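Local coordinates for protein Abbfa_003403 (Acinetobacter baumannii, PDB 4ZXH) that probably activates an amino acid and builds a peptide on a phosphopantetheine arm, as a four-domain nonribosomal peptide synthetase, at residues 725-739 / 751-763. Sequence-based numbering, arbitrary orientation.
Sequences LDSEWSGNAGLTALC and KLLGKVGCLWNVY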
loop_
_atom_site.group_PDB
_atom_site.type_symbol
_atom_site.label_atom_id
_atom_site.label_comp_id
_atom_site.label_asym_id
_atom_site.label_seq_id
_atom_site.Cartn_x
_atom_site.Cartn_y
_atom_site.Cartn_z
ATOM N N LEU A 725 28.725 -6.530 -1.324
ATOM C CA LEU A 725 28.171 -6.476 0.030
ATOM C C LEU A 725 27.695 -7.842 0.492
ATOM O O LEU A 725 27.743 -8.151 1.680
ATOM C CB LEU A 725 27.019 -5.471 0.111
ATOM C CG LEU A 725 27.410 -4.047 -0.294
ATOM C CD1 LEU A 725 26.218 -3.120 -0.274
ATOM C CD2 LEU A 725 28.547 -3.504 0.573
ATOM N N ASP A 726 27.246 -8.664 -0.448
ATOM C CA ASP A 726 26.752 -9.993 -0.110
ATOM C C ASP A 726 27.907 -10.978 0.049
ATOM O O ASP A 726 27.683 -12.167 0.289
ATOM C CB ASP A 726 25.765 -10.491 -1.171
ATOM N N SER A 727 29.138 -10.482 -0.074
ATOM C CA SER A 727 30.327 -11.325 0.077
ATOM C C SER A 727 31.172 -10.925 1.284
ATOM O O SER A 727 32.393 -11.115 1.277
ATOM C CB SER A 727 31.196 -11.282 -1.188
ATOM O OG SER A 727 30.555 -11.896 -2.296
ATOM N N GLU A 728 30.512 -10.383 2.309
ATOM C CA GLU A 728 31.160 -9.962 3.556
ATOM C C GLU A 728 32.376 -9.054 3.298
ATOM O O GLU A 728 33.485 -9.330 3.759
ATOM C CB GLU A 728 31.562 -11.189 4.384
ATOM N N TRP A 729 32.151 -7.976 2.550
ATOM C CA TRP A 729 33.191 -6.997 2.242
ATOM C C TRP A 729 33.368 -6.026 3.396
ATOM O O TRP A 729 32.391 -5.482 3.908
ATOM C CB TRP A 729 32.847 -6.234 0.960
ATOM C CG TRP A 729 33.834 -5.156 0.586
ATOM C CD1 TRP A 729 35.197 -5.264 0.551
ATOM C CD2 TRP A 729 33.530 -3.826 0.159
ATOM N NE1 TRP A 729 35.762 -4.076 0.145
ATOM C CE2 TRP A 729 34.762 -3.176 -0.104
ATOM C CE3 TRP A 729 32.338 -3.113 -0.020
ATOM C CZ2 TRP A 729 34.838 -1.852 -0.536
ATOM C CZ3 TRP A 729 32.413 -1.798 -0.452
ATOM C CH2 TRP A 729 33.658 -1.180 -0.704
ATOM N N SER A 730 34.614 -5.796 3.791
ATOM C CA SER A 730 34.902 -5.024 5.001
ATOM C C SER A 730 34.678 -3.507 4.857
ATOM O O SER A 730 34.423 -2.817 5.842
ATOM C CB SER A 730 36.343 -5.295 5.442
ATOM O OG SER A 730 36.734 -4.428 6.489
ATOM N N GLY A 731 34.778 -2.993 3.635
ATOM C CA GLY A 731 34.664 -1.564 3.399
ATOM C C GLY A 731 36.011 -0.853 3.350
ATOM O O GLY A 731 37.020 -1.372 3.833
ATOM N N ASN A 732 36.018 0.339 2.759
ATOM C CA ASN A 732 37.201 1.199 2.691
ATOM C C ASN A 732 36.781 2.664 2.810
ATOM O O ASN A 732 36.030 3.167 1.968
ATOM C CB ASN A 732 37.964 0.971 1.382
ATOM C CG ASN A 732 39.258 1.783 1.295
ATOM O OD1 ASN A 732 39.612 2.530 2.214
ATOM N ND2 ASN A 732 39.965 1.643 0.169
ATOM N N ALA A 733 37.270 3.348 3.842
ATOM C CA ALA A 733 36.812 4.706 4.146
ATOM C C ALA A 733 37.514 5.754 3.283
ATOM O O ALA A 733 37.147 6.932 3.301
ATOM C CB ALA A 733 37.009 5.015 5.632
ATOM N N GLY A 734 38.511 5.321 2.517
ATOM C CA GLY A 734 39.203 6.204 1.593
ATOM C C GLY A 734 38.768 5.992 0.156
ATOM O O GLY A 734 39.270 6.650 -0.761
ATOM N N LEU A 735 37.825 5.074 -0.043
ATOM C CA LEU A 735 37.355 4.741 -1.386
ATOM C C LEU A 735 36.227 5.655 -1.863
ATOM O O LEU A 735 35.233 5.866 -1.163
ATOM C CB LEU A 735 36.882 3.288 -1.436
ATOM C CG LEU A 735 36.234 2.844 -2.744
ATOM C CD1 LEU A 735 37.294 2.580 -3.796
ATOM C CD2 LEU A 735 35.367 1.616 -2.530
ATOM N N THR A 736 36.392 6.199 -3.061
ATOM C CA THR A 736 35.323 6.934 -3.712
ATOM C C THR A 736 34.570 6.010 -4.663
ATOM O O THR A 736 35.148 5.470 -5.598
ATOM C CB THR A 736 35.854 8.148 -4.481
ATOM O OG1 THR A 736 36.278 9.156 -3.549
ATOM C CG2 THR A 736 34.765 8.711 -5.375
ATOM N N ALA A 737 33.279 5.828 -4.411
ATOM C CA ALA A 737 32.462 4.909 -5.194
ATOM C C ALA A 737 31.557 5.626 -6.199
ATOM O O ALA A 737 31.054 6.723 -5.954
ATOM C CB ALA A 737 31.625 4.043 -4.270
ATOM N N LEU A 738 31.359 4.991 -7.342
ATOM C CA LEU A 738 30.415 5.492 -8.313
ATOM C C LEU A 738 29.445 4.370 -8.612
ATOM O O LEU A 738 29.850 3.224 -8.818
ATOM C CB LEU A 738 31.106 5.967 -9.589
ATOM C CG LEU A 738 31.930 7.242 -9.457
ATOM C CD1 LEU A 738 33.332 6.926 -8.965
ATOM C CD2 LEU A 738 31.983 7.984 -10.772
ATOM N N CYS A 739 28.164 4.708 -8.619
ATOM C CA CYS A 739 27.116 3.747 -8.907
ATOM C C CYS A 739 26.272 4.284 -10.048
ATOM O O CYS A 739 25.715 5.377 -9.929
ATOM C CB CYS A 739 26.263 3.506 -7.664
ATOM S SG CYS A 739 25.119 2.132 -7.768
ATOM N N LYS A 751 23.529 0.773 2.768
ATOM C CA LYS A 751 24.599 -0.213 2.891
ATOM C C LYS A 751 25.915 0.359 2.373
ATOM O O LYS A 751 26.953 0.205 3.004
ATOM C CB LYS A 751 24.254 -1.493 2.128
ATOM C CG LYS A 751 23.187 -2.392 2.757
ATOM C CD LYS A 751 22.860 -3.521 1.775
ATOM C CE LYS A 751 21.860 -4.518 2.329
ATOM N NZ LYS A 751 22.503 -5.358 3.355
ATOM N N LEU A 752 25.871 1.027 1.226
ATOM C CA LEU A 752 27.079 1.619 0.649
ATOM C C LEU A 752 27.637 2.763 1.502
ATOM O O LEU A 752 28.841 2.838 1.738
ATOM C CB LEU A 752 26.808 2.122 -0.770
ATOM C CG LEU A 752 26.812 1.083 -1.891
ATOM C CD1 LEU A 752 26.674 1.780 -3.212
ATOM C CD2 LEU A 752 28.078 0.241 -1.874
ATOM N N LEU A 753 26.759 3.650 1.962
ATOM C CA LEU A 753 27.178 4.828 2.719
ATOM C C LEU A 753 28.029 4.494 3.941
ATOM O O LEU A 753 28.902 5.273 4.327
ATOM C CB LEU A 753 25.959 5.635 3.146
ATOM C CG LEU A 753 25.462 6.543 2.030
ATOM C CD1 LEU A 753 24.195 7.302 2.433
ATOM C CD2 LEU A 753 26.582 7.496 1.658
ATOM N N GLY A 754 27.788 3.329 4.531
ATOM C CA GLY A 754 28.565 2.882 5.671
ATOM C C GLY A 754 29.792 2.068 5.309
ATOM O O GLY A 754 30.556 1.672 6.190
ATOM N N LYS A 755 29.991 1.826 4.016
ATOM C CA LYS A 755 31.126 1.026 3.563
ATOM C C LYS A 755 32.158 1.821 2.766
ATOM O O LYS A 755 33.302 1.382 2.632
ATOM C CB LYS A 755 30.637 -0.159 2.727
ATOM C CG LYS A 755 29.913 -1.231 3.534
ATOM C CD LYS A 755 30.858 -1.991 4.455
ATOM C CE LYS A 755 30.093 -2.994 5.312
ATOM N NZ LYS A 755 29.413 -4.032 4.494
ATOM N N VAL A 756 31.762 2.981 2.241
ATOM C CA VAL A 756 32.669 3.812 1.441
ATOM C C VAL A 756 32.771 5.258 1.954
ATOM O O VAL A 756 31.937 5.720 2.750
ATOM C CB VAL A 756 32.235 3.843 -0.042
ATOM C CG1 VAL A 756 32.251 2.445 -0.632
ATOM C CG2 VAL A 756 30.856 4.462 -0.188
ATOM N N GLY A 757 33.790 5.971 1.475
ATOM C CA GLY A 757 34.068 7.326 1.923
ATOM C C GLY A 757 33.333 8.419 1.168
ATOM O O GLY A 757 33.156 9.520 1.678
ATOM N N CYS A 758 32.906 8.109 -0.052
ATOM C CA CYS A 758 32.150 9.036 -0.889
ATOM C C CYS A 758 31.362 8.244 -1.943
ATOM O O CYS A 758 31.910 7.363 -2.609
ATOM C CB CYS A 758 33.089 10.048 -1.554
ATOM S SG CYS A 758 32.287 11.319 -2.587
ATOM N N LEU A 759 30.076 8.549 -2.084
ATOM C CA LEU A 759 29.228 7.850 -3.047
ATOM C C LEU A 759 28.642 8.816 -4.084
ATOM O O LEU A 759 27.997 9.803 -3.723
ATOM C CB LEU A 759 28.102 7.114 -2.310
ATOM C CG LEU A 759 27.139 6.244 -3.123
ATOM C CD1 LEU A 759 27.888 5.199 -3.958
ATOM C CD2 LEU A 759 26.143 5.570 -2.207
ATOM N N TRP A 760 28.874 8.545 -5.368
ATOM C CA TRP A 760 28.194 9.279 -6.433
ATOM C C TRP A 760 27.135 8.412 -7.104
ATOM O O TRP A 760 27.433 7.299 -7.548
ATOM C CB TRP A 760 29.185 9.763 -7.477
ATOM C CG TRP A 760 30.148 10.788 -6.967
ATOM C CD1 TRP A 760 31.386 10.564 -6.427
ATOM C CD2 TRP A 760 29.958 12.206 -6.960
ATOM N NE1 TRP A 760 31.970 11.758 -6.076
ATOM C CE2 TRP A 760 31.112 12.780 -6.387
ATOM C CE3 TRP A 760 28.917 13.046 -7.371
ATOM C CZ2 TRP A 760 31.257 14.156 -6.218
ATOM C CZ3 TRP A 760 29.063 14.411 -7.206
ATOM C CH2 TRP A 760 30.225 14.954 -6.633
ATOM N N ASN A 761 25.895 8.899 -7.159
ATOM C CA ASN A 761 24.910 8.294 -8.052
ATOM C C ASN A 761 24.972 9.050 -9.363
ATOM O O ASN A 761 24.898 10.274 -9.392
ATOM C CB ASN A 761 23.499 8.326 -7.482
ATOM C CG ASN A 761 22.478 7.699 -8.420
ATOM O OD1 ASN A 761 22.741 6.677 -9.059
ATOM N ND2 ASN A 761 21.308 8.331 -8.529
ATOM N N VAL A 762 25.126 8.319 -10.451
ATOM C CA VAL A 762 25.557 8.938 -11.680
ATOM C C VAL A 762 24.744 8.363 -12.860
ATOM O O VAL A 762 24.365 7.183 -12.855
ATOM C CB VAL A 762 27.093 8.756 -11.825
ATOM C CG1 VAL A 762 27.454 7.348 -12.227
ATOM C CG2 VAL A 762 27.671 9.758 -12.772
ATOM N N TYR A 763 24.416 9.215 -13.831
ATOM C CA TYR A 763 23.424 8.867 -14.856
ATOM C C TYR A 763 23.741 9.471 -16.229
ATOM O O TYR A 763 24.369 10.538 -16.340
ATOM C CB TYR A 763 22.012 9.306 -14.413
ATOM C CG TYR A 763 20.978 9.336 -15.528
ATOM C CD1 TYR A 763 20.204 8.225 -15.811
ATOM C CD2 TYR A 763 20.777 10.487 -16.302
ATOM C CE1 TYR A 763 19.263 8.245 -16.844
ATOM C CE2 TYR A 763 19.843 10.514 -17.338
ATOM C CZ TYR A 763 19.091 9.390 -17.600
ATOM O OH TYR A 763 18.165 9.401 -18.614
#
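Ala737 and Cys739 zip their strand onto the one running through Cys758, Trp760 and Val762: the two lie parallel, 17° apart in direction. The bonds alternate in direction between the strands, as in any parallel ladder: Ala737 N gives to Cys758 O at 2.7 Å and Ala737 O takes Trp760 N, then Cys739 repeats the pattern with Trp760 O and Val762 N. Ahead of this ladder, Leu735 O takes the NH of Gly757, with a weak second bond from Cys758 N. Earlier still, Asn732 N reaches Lys755 O at 2.9 Å, and Asn732 OD1 accepts from Gly734 N, two residues on, in an Asx turn.

On the helix-covered side of the sheet, Val756 is the meeting point. Its CG1 abuts Leu735 CD2 at 3.7 Å and the edge of the Trp729 indole at CH2, with Ala737 CB close by; Leu759 CD1 extends the patch to Ala737 CB, and Trp721 of helix 718-725 packs on Ala737 and Cys739. On the other side, Thr736 CG2 lies in the plane of the Trp760 indole, against its edge at CD1. Before the strands, around 725-731, Lys755 runs its methylenes past Leu725 CD2 and Trp729 CZ3; bends at chi2 (-70°) and chi4 (62°) bring NZ to a weak bond with Trp729 O. Leu725 CD1 lies against Lys751 CB.

Together these pairings close a beta-alpha-beta unit, with helix 746-753 as its crossover, inside the large mixed sheet of the adenylation domain. The strand ladder rests on backbone bonds; before it, a few more such bonds are joined by apolar contacts, and the lysine amine adds just a weak one.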